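Local coordinates for fimbrium subunit Fim1C (Bacteroides vulgatus, PDB 4QB7), which is probably a component of the tip of the fimbriae, the surface filaments through which the bacterium adheres and forms biofilms, at residues V167-A172 with E266-P272; N212-E216 with I271-K276. All coordinates share one frame; numbering follows the deposited sequence.

Interaction 1. Residues V167-A172 with E266-P272; sequences VLTQIA and EALYFIP
The Y269 ring meets Q170, its neighbour on the next strand, in two ways: Q170 NE2 lies in the ring plane at the edge, and Q170 CG approaches obliquely, 3.6 Å from Y269 CE1. The two side chains run side by side in the same direction, with amide and ring planes 74° apart, and both also touch W347, whose ring is nearly parallel to that of Y269. With Q170 CG anti to the backbone N (chi1 -166°) and the chain extended beyond it, OE1 is carried to 3.4 Å from A267 CB. The F270 ring lies on the other side of the sheet. I171 CG1 sits at its edge, 4.3 Å from F270 CD2, and F319 meets it from outside the two strands. I171 and L268 pack CB against CB on this face, where T169 CG2 also rests on F270 CB; T169 OG1 is held by the backbone oxygen of K320.

Four backbone hydrogen bonds join strands 169-172 and 268-270 in antiparallel register, T169 exchanging two with F270 and I171 two with L268. The bond from T169 N to F270 O is 2.9 Å and nearly linear at 171°. Beyond the paired residues, L168 CD1 packs 3.8 Å from Y269 CB, the side chains crossing at about a right angle, and P272 CD lies 3.7 Å from V167 O. The chemistry is thus divided: the main-chain N and O of T169, I171, L268 and F270 are satisfied between the strands, while Q170 turns its backbone groups to T323 and H325 on strand 323-331; I171, L268 and F270 make one face largely apolar, and the other sets the Q170 amide beside the Y269 ring.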
ATOM      1  N   VAL A 167       3.391   5.552   1.092  1.00 40.90           N
ATOM      2  CA  VAL A 167       2.378   6.612   1.058  1.00 39.18           C
ATOM      3  C   VAL A 167       0.943   6.060   0.968  1.00 44.61           C
ATOM      4  O   VAL A 167      -0.015   6.835   1.001  1.00 46.26           O
ATOM      5  CB  VAL A 167       2.677   7.629  -0.059  1.00 40.79           C
ATOM      6  CG1 VAL A 167       4.038   8.281   0.175  1.00 39.84           C
ATOM      7  CG2 VAL A 167       2.599   6.993  -1.449  1.00 39.68           C
ATOM      8  N   LEU A 168       0.796   4.735   0.884  1.00 39.50           N
ATOM      9  CA  LEU A 168      -0.510   4.066   0.828  1.00 37.99           C
ATOM     10  C   LEU A 168      -0.870   3.504   2.220  1.00 43.04           C
ATOM     11  O   LEU A 168      -0.153   3.756   3.197  1.00 41.82           O
ATOM     12  CB  LEU A 168      -0.454   2.905  -0.207  1.00 36.77           C
ATOM     13  CG  LEU A 168      -0.160   3.232  -1.652  1.00 39.88           C
ATOM     14  CD1 LEU A 168      -0.124   1.983  -2.472  1.00 39.11           C
ATOM     15  CD2 LEU A 168      -1.185   4.182  -2.226  1.00 40.92           C
ATOM     16  N   THR A 169      -1.983   2.759   2.307  1.00 40.37           N
ATOM     17  CA  THR A 169      -2.363   2.059   3.523  1.00 40.03           C
ATOM     18  C   THR A 169      -2.197   0.559   3.245  1.00 42.39           C
ATOM     19  O   THR A 169      -2.495   0.084   2.134  1.00 42.05           O
ATOM     20  CB  THR A 169      -3.754   2.460   4.036  1.00 44.07           C
ATOM     21  OG1 THR A 169      -3.889   1.968   5.362  1.00 50.73           O
ATOM     22  CG2 THR A 169      -4.885   1.934   3.198  1.00 35.52           C
ATOM     23  N   GLN A 170      -1.671  -0.172   4.218  1.00 36.95           N
ATOM     24  CA  GLN A 170      -1.555  -1.615   4.072  1.00 35.66           C
ATOM     25  C   GLN A 170      -2.590  -2.360   4.928  1.00 39.71           C
ATOM     26  O   GLN A 170      -2.750  -2.030   6.106  1.00 39.93           O
ATOM     27  CB  GLN A 170      -0.159  -2.102   4.448  1.00 36.28           C
ATOM     28  CG  GLN A 170       0.072  -3.525   3.969  1.00 37.57           C
ATOM     29  CD  GLN A 170       1.317  -4.142   4.506  1.00 52.19           C
ATOM     30  OE1 GLN A 170       1.323  -5.284   4.942  1.00 53.32           O
ATOM     31  NE2 GLN A 170       2.414  -3.439   4.453  1.00 45.01           N
ATOM     32  N   ILE A 171      -3.288  -3.354   4.335  1.00 35.23           N
ATOM     33  CA  ILE A 171      -4.162  -4.301   5.044  1.00 34.07           C
ATOM     34  C   ILE A 171      -3.278  -5.526   5.105  1.00 39.82           C
ATOM     35  O   ILE A 171      -3.186  -6.266   4.111  1.00 39.66           O
ATOM     36  CB  ILE A 171      -5.581  -4.541   4.439  1.00 36.28           C
ATOM     37  CG1 ILE A 171      -6.374  -3.231   4.190  1.00 36.72           C
ATOM     38  CG2 ILE A 171      -6.377  -5.512   5.279  1.00 36.24           C
ATOM     39  CD1 ILE A 171      -6.200  -2.073   5.278  1.00 40.16           C
ATOM     40  N   ALA A 172      -2.451  -5.603   6.183  1.00 37.08           N
ATOM     41  CA  ALA A 172      -1.448  -6.662   6.375  1.00 37.11           C
ATOM     42  C   ALA A 172      -2.088  -8.038   6.513  1.00 43.70           C
ATOM     43  O   ALA A 172      -1.512  -9.029   6.056  1.00 45.23           O
ATOM     44  CB  ALA A 172      -0.615  -6.363   7.600  1.00 37.92           C
ATOM     45  N   GLU A 266       1.483 -12.049   1.202  1.00 49.97           N
ATOM     46  CA  GLU A 266       0.463 -11.245   0.536  1.00 47.61           C
ATOM     47  C   GLU A 266      -0.232 -10.217   1.470  1.00 47.50           C
ATOM     48  O   GLU A 266      -0.499 -10.499   2.645  1.00 47.31           O
ATOM     49  CB  GLU A 266      -0.556 -12.161  -0.148  1.00 48.86           C
ATOM     50  CG  GLU A 266       0.085 -12.889  -1.325  1.00 56.54           C
ATOM     51  CD  GLU A 266      -0.653 -14.030  -2.000  1.00 89.74           C
ATOM     52  OE1 GLU A 266      -1.732 -14.451  -1.519  1.00 99.78           O
ATOM     53  OE2 GLU A 266      -0.121 -14.523  -3.018  1.00 89.44           O
ATOM     54  N   ALA A 267      -0.453  -8.995   0.932  1.00 40.63           N
ATOM     55  CA  ALA A 267      -1.114  -7.868   1.601  1.00 39.34           C
ATOM     56  C   ALA A 267      -1.790  -6.970   0.565  1.00 43.53           C
ATOM     57  O   ALA A 267      -1.480  -7.064  -0.621  1.00 43.09           O
ATOM     58  CB  ALA A 267      -0.114  -7.068   2.414  1.00 39.99           C
ATOM     59  N   LEU A 268      -2.721  -6.115   1.008  1.00 39.80           N
ATOM     60  CA  LEU A 268      -3.452  -5.180   0.144  1.00 37.95           C
ATOM     61  C   LEU A 268      -2.928  -3.789   0.371  1.00 42.04           C
ATOM     62  O   LEU A 268      -2.654  -3.423   1.510  1.00 41.47           O
ATOM     63  CB  LEU A 268      -4.964  -5.236   0.441  1.00 36.90           C
ATOM     64  CG  LEU A 268      -5.662  -6.607   0.373  1.00 37.92           C
ATOM     65  CD1 LEU A 268      -7.029  -6.522   0.952  1.00 36.48           C
ATOM     66  CD2 LEU A 268      -5.774  -7.118  -1.067  1.00 37.38           C
ATOM     67  N   TYR A 269      -2.768  -3.010  -0.707  1.00 40.29           N
ATOM     68  CA  TYR A 269      -2.233  -1.636  -0.657  1.00 39.19           C
ATOM     69  C   TYR A 269      -3.192  -0.705  -1.325  1.00 41.77           C
ATOM     70  O   TYR A 269      -3.322  -0.723  -2.551  1.00 40.97           O
ATOM     71  CB  TYR A 269      -0.836  -1.531  -1.324  1.00 40.15           C
ATOM     72  CG  TYR A 269       0.114  -2.643  -0.953  1.00 41.34           C
ATOM     73  CD1 TYR A 269       0.702  -2.692   0.305  1.00 42.81           C
ATOM     74  CD2 TYR A 269       0.412  -3.661  -1.853  1.00 43.10           C
ATOM     75  CE1 TYR A 269       1.572  -3.723   0.661  1.00 43.36           C
ATOM     76  CE2 TYR A 269       1.304  -4.687  -1.517  1.00 44.09           C
ATOM     77  CZ  TYR A 269       1.870  -4.718  -0.253  1.00 48.91           C
ATOM     78  OH  TYR A 269       2.698  -5.743   0.114  1.00 52.71           O
ATOM     79  N   PHE A 270      -3.856   0.127  -0.528  1.00 38.01           N
ATOM     80  CA  PHE A 270      -4.876   1.056  -1.029  1.00 37.12           C
ATOM     81  C   PHE A 270      -4.480   2.510  -0.880  1.00 40.86           C
ATOM     82  O   PHE A 270      -3.689   2.817   0.009  1.00 39.53           O
ATOM     83  CB  PHE A 270      -6.180   0.846  -0.221  1.00 37.89           C
ATOM     84  CG  PHE A 270      -6.960  -0.404  -0.536  1.00 38.16           C
ATOM     85  CD1 PHE A 270      -7.803  -0.457  -1.639  1.00 41.22           C
ATOM     86  CD2 PHE A 270      -6.865  -1.524   0.276  1.00 39.12           C
ATOM     87  CE1 PHE A 270      -8.519  -1.621  -1.935  1.00 41.96           C
ATOM     88  CE2 PHE A 270      -7.613  -2.675   0.001  1.00 41.27           C
ATOM     89  CZ  PHE A 270      -8.431  -2.716  -1.104  1.00 39.71           C
ATOM     90  N   ILE A 271      -5.105   3.420  -1.701  1.00 37.96           N
ATOM     91  CA  ILE A 271      -5.016   4.870  -1.533  1.00 37.47           C
ATOM     92  C   ILE A 271      -5.681   5.097  -0.149  1.00 44.86           C
ATOM     93  O   ILE A 271      -6.768   4.540   0.105  1.00 44.80           O
ATOM     94  CB  ILE A 271      -5.664   5.671  -2.693  1.00 40.12           C
ATOM     95  CG1 ILE A 271      -4.952   5.401  -4.029  1.00 40.43           C
ATOM     96  CG2 ILE A 271      -5.660   7.166  -2.383  1.00 39.75           C
ATOM     97  CD1 ILE A 271      -5.724   5.739  -5.222  1.00 48.78           C
ATOM     98  N   PRO A 272      -4.985   5.766   0.802  1.00 41.07           N
ATOM     99  CA  PRO A 272      -5.548   5.892   2.158  1.00 40.61           C
ATOM    100  C   PRO A 272      -6.823   6.739   2.213  1.00 47.50           C
ATOM    101  O   PRO A 272      -7.144   7.466   1.256  1.00 50.76           O
ATOM    102  CB  PRO A 272      -4.403   6.545   2.946  1.00 41.68           C
ATOM    103  CG  PRO A 272      -3.638   7.292   1.939  1.00 45.87           C
ATOM    104  CD  PRO A 272      -3.689   6.472   0.692  1.00 41.33           C
TER

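Interaction 2. Residues N212-E216 with I271-K276; sequences NDTWE and IPVNNK
W215 and N275 meet through amide and backbone, while the indole lies against I271 and P272. The N275 carboxamide stands beside the W215 main chain and uses both of its polar atoms there: OD1 accepts from W215 N at 2.8 Å, and ND2 donates to W215 O at 3.1 Å. Both bonds are nearly straight, and in each the donor lies in the carbonyl plane on a lone pair. W215 O is also close to the amide plane of N275. The pair of bonds fixes the rotation of the carboxamide, whose plane is 24° from that of the indole, and OD1 falls at the indole edge. N275 CG is anti to its own carbonyl carbon (chi1 -73°), which directs the amide at the strand.

One face of the indole is covered by aliphatic groups crossing at about a right angle. I271 CG2 stands over the six-membered ring, 4.2 Å from its centroid, and P272 CD over the five-membered ring at 3.9 Å, both as CH-pi contacts. The polar end of the indole, W215 NE1, is hydrogen-bonded to the backbone oxygen of V167. The ring of Y208 meets the indole edge-to-face, and F126 and A206 also touch W215.

At the outer end D213 and K276 cross at about a right angle. Their ion pair is long, D213 OD2 to K276 NZ 3.8 Å, and a water bridges the same two atoms, donating to OD2 and accepting from NZ. D213 OD1 is bound by Y208 OH and paired with K321. A G1 beta bulge, with D213 and T214 set against K209, opens strand 214-217. The whole is a loop tied to a strand by a side-chain amide that mimics a strand's backbone pairing, within the all-beta fimbrillin-like fold.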
ATOM      1  N   ASN A 212       3.428  18.543   0.042  1.00 49.08           N
ATOM      2  CA  ASN A 212       3.121  18.366   1.462  1.00 48.75           C
ATOM      3  C   ASN A 212       2.890  16.889   1.859  1.00 51.03           C
ATOM      4  O   ASN A 212       2.388  16.627   2.972  1.00 51.64           O
ATOM      5  CB  ASN A 212       1.903  19.212   1.843  1.00 48.09           C
ATOM      6  CG  ASN A 212       0.695  18.935   1.007  1.00 59.10           C
ATOM      7  OD1 ASN A 212       0.740  18.179   0.030  1.00 52.19           O
ATOM      8  ND2 ASN A 212      -0.391  19.611   1.330  1.00 52.83           N
ATOM      9  N   ASP A 213       3.256  15.947   0.960  1.00 43.88           N
ATOM     10  CA  ASP A 213       3.149  14.514   1.196  1.00 43.66           C
ATOM     11  C   ASP A 213       1.680  14.110   1.574  1.00 48.89           C
ATOM     12  O   ASP A 213       1.422  13.484   2.603  1.00 50.42           O
ATOM     13  CB  ASP A 213       4.191  14.090   2.257  1.00 44.84           C
ATOM     14  CG  ASP A 213       4.165  12.657   2.729  1.00 49.61           C
ATOM     15  OD1 ASP A 213       4.006  11.759   1.884  1.00 49.20           O
ATOM     16  OD2 ASP A 213       4.301  12.437   3.948  1.00 56.28           O
ATOM     17  N   THR A 214       0.723  14.512   0.733  1.00 44.37           N
ATOM     18  CA  THR A 214      -0.688  14.209   0.919  1.00 43.93           C
ATOM     19  C   THR A 214      -1.326  13.842  -0.400  1.00 49.04           C
ATOM     20  O   THR A 214      -0.856  14.238  -1.473  1.00 48.74           O
ATOM     21  CB  THR A 214      -1.499  15.384   1.558  1.00 51.29           C
ATOM     22  OG1 THR A 214      -1.573  16.475   0.663  1.00 55.13           O
ATOM     23  CG2 THR A 214      -0.996  15.832   2.910  1.00 46.26           C
ATOM     24  N   TRP A 215      -2.433  13.090  -0.292  1.00 46.07           N
ATOM     25  CA  TRP A 215      -3.329  12.662  -1.352  1.00 45.27           C
ATOM     26  C   TRP A 215      -4.540  13.580  -1.431  1.00 53.04           C
ATOM     27  O   TRP A 215      -5.083  14.020  -0.406  1.00 53.93           O
ATOM     28  CB  TRP A 215      -3.830  11.238  -1.072  1.00 42.24           C
ATOM     29  CG  TRP A 215      -2.809  10.169  -1.258  1.00 41.22           C
ATOM     30  CD1 TRP A 215      -2.056   9.581  -0.289  1.00 43.42           C
ATOM     31  CD2 TRP A 215      -2.446   9.534  -2.495  1.00 39.90           C
ATOM     32  NE1 TRP A 215      -1.268   8.594  -0.840  1.00 41.89           N
ATOM     33  CE2 TRP A 215      -1.479   8.554  -2.194  1.00 42.60           C
ATOM     34  CE3 TRP A 215      -2.862   9.685  -3.827  1.00 40.92           C
ATOM     35  CZ2 TRP A 215      -0.937   7.717  -3.170  1.00 41.25           C
ATOM     36  CZ3 TRP A 215      -2.316   8.859  -4.797  1.00 41.36           C
ATOM     37  CH2 TRP A 215      -1.361   7.897  -4.468  1.00 41.19           C
ATOM     38  N   GLU A 216      -4.999  13.820  -2.649  1.00 50.16           N
ATOM     39  CA  GLU A 216      -6.220  14.563  -2.910  1.00 50.01           C
ATOM     40  C   GLU A 216      -6.986  13.850  -4.053  1.00 55.26           C
ATOM     41  O   GLU A 216      -6.423  12.974  -4.707  1.00 54.39           O
ATOM     42  CB  GLU A 216      -5.934  16.038  -3.188  1.00 51.53           C
ATOM     43  CG  GLU A 216      -5.020  16.292  -4.366  1.00 62.27           C
ATOM     44  CD  GLU A 216      -5.053  17.719  -4.868  1.00 75.80           C
ATOM     45  OE1 GLU A 216      -5.040  18.640  -4.022  1.00 64.56           O
ATOM     46  OE2 GLU A 216      -5.109  17.918  -6.104  1.00 64.91           O
ATOM     47  N   ILE A 271      -5.105   3.420  -1.701  1.00 37.96           N
ATOM     48  CA  ILE A 271      -5.016   4.870  -1.533  1.00 37.47           C
ATOM     49  C   ILE A 271      -5.681   5.097  -0.149  1.00 44.86           C
ATOM     50  O   ILE A 271      -6.768   4.540   0.105  1.00 44.80           O
ATOM     51  CB  ILE A 271      -5.664   5.671  -2.693  1.00 40.12           C
ATOM     52  CG1 ILE A 271      -4.952   5.401  -4.029  1.00 40.43           C
ATOM     53  CG2 ILE A 271      -5.660   7.166  -2.383  1.00 39.75           C
ATOM     54  CD1 ILE A 271      -5.724   5.739  -5.222  1.00 48.78           C
ATOM     55  N   PRO A 272      -4.985   5.766   0.802  1.00 41.07           N
ATOM     56  CA  PRO A 272      -5.548   5.892   2.158  1.00 40.61           C
ATOM     57  C   PRO A 272      -6.823   6.739   2.213  1.00 47.50           C
ATOM     58  O   PRO A 272      -7.144   7.466   1.256  1.00 50.76           O
ATOM     59  CB  PRO A 272      -4.403   6.545   2.946  1.00 41.68           C
ATOM     60  CG  PRO A 272      -3.638   7.292   1.939  1.00 45.87           C
ATOM     61  CD  PRO A 272      -3.689   6.472   0.692  1.00 41.33           C
ATOM     62  N   VAL A 273      -7.556   6.635   3.323  1.00 41.05           N
ATOM     63  CA  VAL A 273      -8.760   7.447   3.528  1.00 40.78           C
ATOM     64  C   VAL A 273      -8.340   8.616   4.434  1.00 46.68           C
ATOM     65  O   VAL A 273      -7.728   8.388   5.481  1.00 46.43           O
ATOM     66  CB  VAL A 273      -9.967   6.636   4.101  1.00 41.94           C
ATOM     67  CG1 VAL A 273     -11.153   7.542   4.358  1.00 42.06           C
ATOM     68  CG2 VAL A 273     -10.374   5.515   3.150  1.00 40.89           C
ATOM     69  N   ASN A 274      -8.629   9.854   4.019  1.00 43.67           N
ATOM     70  CA  ASN A 274      -8.308  11.077   4.768  1.00 43.99           C
ATOM     71  C   ASN A 274      -6.851  11.125   5.206  1.00 47.80           C
ATOM     72  O   ASN A 274      -6.551  11.553   6.324  1.00 47.89           O
ATOM     73  CB  ASN A 274      -9.231  11.240   5.971  1.00 42.08           C
ATOM     74  CG  ASN A 274     -10.652  11.448   5.576  1.00 56.33           C
ATOM     75  OD1 ASN A 274     -10.963  12.217   4.661  1.00 54.59           O
ATOM     76  ND2 ASN A 274     -11.539  10.742   6.242  1.00 47.38           N
ATOM     77  N   ASN A 275      -5.951  10.691   4.308  1.00 43.58           N
ATOM     78  CA  ASN A 275      -4.523  10.648   4.524  1.00 43.07           C
ATOM     79  C   ASN A 275      -4.175   9.949   5.842  1.00 49.16           C
ATOM     80  O   ASN A 275      -4.506   8.777   5.996  1.00 46.91           O
ATOM     81  CB  ASN A 275      -3.898  12.043   4.439  1.00 41.52           C
ATOM     82  CG  ASN A 275      -3.863  12.534   3.021  1.00 52.17           C
ATOM     83  OD1 ASN A 275      -3.049  12.090   2.218  1.00 45.32           O
ATOM     84  ND2 ASN A 275      -4.822  13.367   2.654  1.00 45.93           N
ATOM     85  N   LYS A 276      -3.467  10.631   6.767  1.00 49.23           N
ATOM     86  CA  LYS A 276      -2.992   9.992   8.004  1.00 49.08           C
ATOM     87  C   LYS A 276      -4.094   9.849   9.090  1.00 52.64           C
ATOM     88  O   LYS A 276      -3.867   9.192  10.112  1.00 53.62           O
ATOM     89  CB  LYS A 276      -1.753  10.735   8.535  1.00 52.29           C
ATOM     90  CG  LYS A 276      -0.459  10.006   8.140  1.00 66.29           C
ATOM     91  CD  LYS A 276       0.768  10.911   7.983  1.00 76.71           C
ATOM     92  CE  LYS A 276       1.982  10.159   7.442  1.00 80.67           C
ATOM     93  NZ  LYS A 276       3.192  11.029   7.353  1.00 88.52           N
TER
HETATM   94  O   HOH W   1       3.338  13.958   6.268  1.00 73.35           O

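In the fold
Interactions 1 and 2 adjoin, their centres about 12 Å apart, and share I271 and P272, where the chain leaves strand 259-270 and enters the following loop. W215 joins them: its NE1 reaches V167 O at 2.8 Å, a probable hydrogen bond, and its CZ2 packs 3.7 Å from L168 CD2. V167 CG1 also approaches D213 OD1, at 3.9 Å. Strand 214-217, which belongs to a separate antiparallel sheet, is thereby laid against the mixed sheet that holds strands 159-178 and 259-270. Interaction 1 lies close to the centre of the chain and interaction 2 nearer the surface, where a sulfate, probably from the crystallisation liquor, sits about 6 Å from the N275 side chain.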